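SusD homolog (Bacteroides thetaiotaomicron VPI-5482, PDB 3FDH) probably binds glycans at the outer membrane, as SusD and many of its relatives do. Local coordinates at residues Y51-D56 with A305-P310. Sequence-based numbering, arbitrary orientation.
Sequences YEVGVD and APNGSP
Ala305 meets Val53 through its methyl group: its CB lies 3.6 Å from Val53 CB and is also close to Val53 CG1, while Val55 CG1 reaches the same methyl at 3.9 Å. Its carbonyl oxygen, hydrogen-bonded to Thr265 OG1, also touches Val53 CG2. Pro306 begins a type II beta turn that ends at Ser309, closed by the bond from Ser309 N to Pro306 O (3.1 Å). Within the turn, the side chains of Asn307 and Val53 cross at about a right angle, Asn307 ND2 lying 3.5 Å from Val53 CG2. Asn307 ND2 donates to a water oxygen 2.8 Å away, which in turn donates to Glu52 O, a water-mediated link between the segments, which no direct hydrogen bond joins. Ser264 OG and Ser266 N hold the two ends of the same amide. In this SusD-like fold the loop, with Ala305 and Pro310 flanking the turn, packs at Val53 on strand 52-54 of a two-stranded antiparallel sheet whose other strand is 261-263. Gly308, at phi 78°, takes the third position of the turn, where a positive phi is required. Glu63 of helix 57-63 ties both sides together, bonding Gly308 N and Gly54 N through different carboxylate oxygens. At Pro310 the ring meets Val53 tip to tip, CG to CG1 at 3.9 Å; with chi1 -177°, CG1 stands anti to the backbone N. An alanine in place of Val53 would probably leave gaps beside Pro310 CG, which packs on CG1, and beside Asn307 ND2, which packs on CG2. Pro310 CG also lies 3.5 Å from Gly54 O, a buried carbonyl oxygen without a hydrogen-bond partner in the model.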
loop_
_atom_site.group_PDB
_atom_site.type_symbol
_atom_site.label_atom_id
_atom_site.label_comp_id
_atom_site.label_asym_id
_atom_site.label_seq_id
_atom_site.Cartn_x
_atom_site.Cartn_y
_atom_site.Cartn_z
ATOM N N TYR A 51 8.038 9.009 -0.760
ATOM C CA TYR A 51 6.887 9.571 -1.524
ATOM C C TYR A 51 6.511 10.955 -0.960
ATOM O O TYR A 51 5.952 11.854 -1.642
ATOM C CB TYR A 51 5.684 8.684 -1.344
ATOM C CG TYR A 51 5.595 7.496 -2.266
ATOM C CD1 TYR A 51 6.275 7.477 -3.502
ATOM C CD2 TYR A 51 4.759 6.415 -1.951
ATOM C CE1 TYR A 51 6.136 6.398 -4.382
ATOM C CE2 TYR A 51 4.617 5.347 -2.809
ATOM C CZ TYR A 51 5.263 5.341 -4.031
ATOM O OH TYR A 51 5.101 4.245 -4.861
ATOM N N GLU A 52 6.810 11.071 0.326
ATOM C CA GLU A 52 6.576 12.257 1.147
ATOM C C GLU A 52 7.645 12.414 2.158
ATOM O O GLU A 52 8.364 11.454 2.474
ATOM C CB GLU A 52 5.201 12.211 1.864
ATOM C CG GLU A 52 3.976 11.960 0.966
ATOM C CD GLU A 52 3.612 13.039 -0.025
ATOM O OE1 GLU A 52 4.080 14.193 0.111
ATOM O OE2 GLU A 52 2.780 12.735 -0.927
ATOM N N VAL A 53 7.680 13.618 2.713
ATOM C CA VAL A 53 8.621 13.953 3.784
ATOM C C VAL A 53 7.866 14.266 5.052
ATOM O O VAL A 53 6.910 15.035 5.072
ATOM C CB VAL A 53 9.547 15.143 3.397
ATOM C CG1 VAL A 53 10.571 15.418 4.488
ATOM C CG2 VAL A 53 10.269 14.848 2.077
ATOM N N GLY A 54 8.243 13.601 6.137
ATOM C CA GLY A 54 7.647 13.911 7.430
ATOM C C GLY A 54 8.270 15.206 7.920
ATOM O O GLY A 54 9.486 15.290 8.089
ATOM N N VAL A 55 7.425 16.198 8.179
ATOM C CA VAL A 55 7.894 17.573 8.492
ATOM C C VAL A 55 7.494 18.079 9.894
ATOM O O VAL A 55 7.987 19.092 10.373
ATOM C CB VAL A 55 7.449 18.600 7.371
ATOM C CG1 VAL A 55 8.161 18.301 5.996
ATOM C CG2 VAL A 55 5.897 18.667 7.229
ATOM N N ASP A 56 6.598 17.359 10.543
ATOM C CA ASP A 56 6.172 17.738 11.884
ATOM C C ASP A 56 5.883 16.560 12.817
ATOM O O ASP A 56 5.433 15.497 12.401
ATOM C CB ASP A 56 4.927 18.634 11.807
ATOM C CG ASP A 56 4.620 19.296 13.140
ATOM O OD1 ASP A 56 5.457 20.066 13.634
ATOM O OD2 ASP A 56 3.543 19.038 13.695
ATOM N N ALA A 305 10.570 19.696 0.557
ATOM C CA ALA A 305 11.257 19.275 1.768
ATOM C C ALA A 305 12.432 18.336 1.437
ATOM O O ALA A 305 12.291 17.407 0.606
ATOM C CB ALA A 305 10.265 18.613 2.745
ATOM N N PRO A 306 13.592 18.579 2.063
ATOM C CA PRO A 306 14.727 17.711 1.831
ATOM C C PRO A 306 14.558 16.411 2.586
ATOM O O PRO A 306 14.352 16.376 3.812
ATOM C CB PRO A 306 15.902 18.490 2.406
ATOM C CG PRO A 306 15.302 19.316 3.467
ATOM C CD PRO A 306 13.936 19.675 2.992
ATOM N N ASN A 307 14.659 15.322 1.840
ATOM C CA ASN A 307 14.471 13.999 2.444
ATOM C C ASN A 307 15.469 13.758 3.534
ATOM O O ASN A 307 16.665 13.935 3.354
ATOM C CB ASN A 307 14.589 12.893 1.400
ATOM C CG ASN A 307 13.696 13.138 0.223
ATOM O OD1 ASN A 307 14.107 13.816 -0.731
ATOM N ND2 ASN A 307 12.413 12.707 0.327
ATOM N N GLY A 308 14.950 13.381 4.693
ATOM C CA GLY A 308 15.802 13.097 5.838
ATOM C C GLY A 308 16.361 14.264 6.630
ATOM O O GLY A 308 17.040 14.045 7.635
ATOM N N SER A 309 16.093 15.496 6.211
ATOM C CA SER A 309 16.649 16.666 6.893
ATOM C C SER A 309 15.798 17.956 6.843
ATOM O O SER A 309 16.345 19.054 6.818
ATOM C CB SER A 309 18.064 16.960 6.330
ATOM O OG SER A 309 17.995 17.481 5.007
ATOM N N PRO A 310 14.448 17.844 6.850
ATOM C CA PRO A 310 13.741 19.118 6.903
ATOM C C PRO A 310 13.808 19.823 8.241
ATOM O O PRO A 310 14.124 19.247 9.277
ATOM C CB PRO A 310 12.280 18.703 6.737
ATOM C CG PRO A 310 12.230 17.403 7.459
ATOM C CD PRO A 310 13.556 16.719 7.111
HETATM O O HOH W 1 11.147 11.500 2.506
#